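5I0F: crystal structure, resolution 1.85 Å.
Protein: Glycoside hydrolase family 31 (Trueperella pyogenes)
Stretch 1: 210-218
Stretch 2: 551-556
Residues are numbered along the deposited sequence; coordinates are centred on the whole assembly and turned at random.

Stretch 1 (210-218) YLPMPFAQV
Stretch 2 551-556: GACGIL

What backbone frame brings the two stretches together? Stretch 1 is strand around Pro-212 and Met-213 and, past the corner at Pro-214 (phi/psi -87/63), strand again through Ala-216 and Gln-217. Leu-211, Met-213, Phe-215 and Gln-217 all point their CA-to-CB bonds toward stretch 2, while Ala-216 points away. Stretch 2 runs the opposite way in register: the CA of Gln-217 lies 8.5 Å from the CA of Ala-552, and the CA of Leu-211 lies 9.7 Å from the CA of Ile-555. Such spacing leaves room for side chains between the backbones.

What does the turn at the start of stretch 2 offer Gln-217 and Phe-215? Gly-551 (-56/-42) opens a type I turn through Ala-552 (-70/-6) and Cys-553 (-115/13), closed by Gly-554 N bonding Gly-551 O at 3.0 Å. Ala-552 O accepts a nearly straight hydrogen bond from Gln-217 NE2, 2.9 Å long at 177°; Gln-217 reaches it with chi1 p, chi2 -123° and chi3 -75°. Phe-215 CE2 approaches the same Ala-552 O at 3.8 Å, edge-on, so the slightly positive ring rim faces the carbonyl.

What does Cys-553 meet? Its chi1 is m, and Cys-553 SG lies 4.0 Å from Phe-215 CD2 and 5.2 Å from the Phe-215 ring centroid, at the ring edge. Phe-215 is t with chi2 83°. Cys-553 CB lies 3.9 Å from Met-213 SD, an apolar pairing made by an extended methionine (m, t, t).

How does the contact finish? Gly-554 takes positive phi (91/14), where a CB would jam against the preceding carbonyl. Ile-555 (-89/98; m, m) then points toward stretch 1: the closest pairs are Ile-555 CD1 to Met-213 CE at 3.9 Å and Ile-555 CG1 to Leu-211 CD1 at 4.1 Å, and both Ile-555 atoms lie near both partners. Leu-211 has chi1 -145° and chi2 t. Leu-556 (-82/-47; t, p) lies beyond reach.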

# COMPACT_ATOMS: atom_id res chain seq x y z
N TYR A 210 -1.25 1.96 1.90
CA TYR A 210 -0.13 1.25 1.34
C TYR A 210 0.63 2.04 0.28
O TYR A 210 1.80 1.72 -0.00
CB TYR A 210 -0.59 -0.02 0.62
CG TYR A 210 -1.48 -1.01 1.34
CD1 TYR A 210 -0.94 -2.03 2.12
CD2 TYR A 210 -2.86 -0.97 1.15
CE1 TYR A 210 -1.77 -2.98 2.75
CE2 TYR A 210 -3.69 -1.91 1.76
CZ TYR A 210 -3.15 -2.91 2.56
OH TYR A 210 -3.97 -3.87 3.14
N LEU A 211 -0.04 3.01 -0.34
CA LEU A 211 0.45 3.67 -1.55
C LEU A 211 0.28 5.20 -1.46
O LEU A 211 -0.54 5.80 -2.20
CB LEU A 211 -0.29 3.10 -2.76
CG LEU A 211 0.48 2.95 -4.06
CD1 LEU A 211 -0.43 2.38 -5.15
CD2 LEU A 211 1.07 4.27 -4.52
N PRO A 212 1.04 5.84 -0.57
CA PRO A 212 0.97 7.29 -0.44
C PRO A 212 1.85 7.94 -1.50
O PRO A 212 2.72 7.29 -2.07
CB PRO A 212 1.56 7.53 0.95
CG PRO A 212 2.56 6.45 1.11
CD PRO A 212 1.98 5.25 0.41
N MET A 213 1.63 9.23 -1.73
CA MET A 213 2.57 10.08 -2.51
C MET A 213 2.56 11.49 -1.93
O MET A 213 1.53 11.96 -1.46
CB MET A 213 2.18 10.12 -3.98
CG MET A 213 2.30 8.78 -4.70
SD MET A 213 1.96 8.95 -6.45
CE MET A 213 1.72 7.24 -6.95
N PRO A 214 3.72 12.18 -1.96
CA PRO A 214 3.76 13.55 -1.46
C PRO A 214 3.40 14.55 -2.56
O PRO A 214 4.20 15.42 -2.91
CB PRO A 214 5.21 13.69 -0.98
CG PRO A 214 5.99 12.82 -1.94
CD PRO A 214 5.07 11.65 -2.23
N PHE A 215 2.17 14.44 -3.04
CA PHE A 215 1.68 15.19 -4.21
C PHE A 215 0.18 15.34 -4.07
O PHE A 215 -0.49 14.40 -3.61
CB PHE A 215 1.99 14.45 -5.53
CG PHE A 215 1.04 14.81 -6.67
CD1 PHE A 215 1.25 15.95 -7.44
CD2 PHE A 215 -0.06 14.02 -6.96
CE1 PHE A 215 0.37 16.29 -8.45
CE2 PHE A 215 -0.95 14.36 -7.97
CZ PHE A 215 -0.71 15.49 -8.74
N ALA A 216 -0.34 16.48 -4.50
CA ALA A 216 -1.79 16.68 -4.64
C ALA A 216 -2.08 17.77 -5.66
O ALA A 216 -1.26 18.64 -5.91
CB ALA A 216 -2.42 17.04 -3.30
N GLN A 217 -3.27 17.70 -6.25
CA GLN A 217 -3.76 18.76 -7.12
C GLN A 217 -4.84 19.53 -6.38
O GLN A 217 -5.50 18.99 -5.48
CB GLN A 217 -4.24 18.23 -8.48
CG GLN A 217 -5.37 17.24 -8.48
CD GLN A 217 -4.98 15.93 -9.17
OE1 GLN A 217 -4.88 15.86 -10.40
NE2 GLN A 217 -4.72 14.90 -8.38
N VAL A 218 -4.96 20.81 -6.73
CA VAL A 218 -5.86 21.72 -6.05
C VAL A 218 -6.71 22.34 -7.14
O VAL A 218 -6.18 22.97 -8.05
CB VAL A 218 -5.10 22.79 -5.26
CG1 VAL A 218 -6.09 23.68 -4.51
CG2 VAL A 218 -4.08 22.19 -4.30
N GLY A 551 -6.03 6.73 -9.20
CA GLY A 551 -6.08 7.24 -10.58
C GLY A 551 -5.62 8.68 -10.72
O GLY A 551 -4.83 9.03 -11.63
N ALA A 552 -6.05 9.51 -9.77
CA ALA A 552 -5.72 10.93 -9.74
C ALA A 552 -4.24 11.23 -9.40
O ALA A 552 -3.83 12.39 -9.48
CB ALA A 552 -6.66 11.66 -8.78
N CYS A 553 -3.46 10.20 -9.06
CA CYS A 553 -2.01 10.33 -8.90
C CYS A 553 -1.23 9.50 -9.92
O CYS A 553 -0.01 9.35 -9.80
CB CYS A 553 -1.63 9.94 -7.47
SG CYS A 553 -2.51 10.97 -6.28
N GLY A 554 -1.92 9.01 -10.94
CA GLY A 554 -1.30 8.32 -12.04
C GLY A 554 -1.16 6.82 -11.92
O GLY A 554 -0.42 6.23 -12.69
N ILE A 555 -1.86 6.20 -10.96
CA ILE A 555 -1.93 4.75 -10.85
C ILE A 555 -3.09 4.33 -11.73
O ILE A 555 -4.26 4.40 -11.30
CB ILE A 555 -2.14 4.29 -9.40
CG1 ILE A 555 -0.98 4.72 -8.49
CG2 ILE A 555 -2.31 2.77 -9.32
CD1 ILE A 555 0.37 4.13 -8.84
N LEU A 556 -2.78 3.91 -12.95
CA LEU A 556 -3.77 3.68 -14.00
C LEU A 556 -4.45 2.31 -13.90
O LEU A 556 -5.68 2.22 -14.02
CB LEU A 556 -3.10 3.81 -15.37
CG LEU A 556 -3.91 3.71 -16.66
CD1 LEU A 556 -4.91 4.82 -16.70
CD2 LEU A 556 -3.02 3.81 -17.90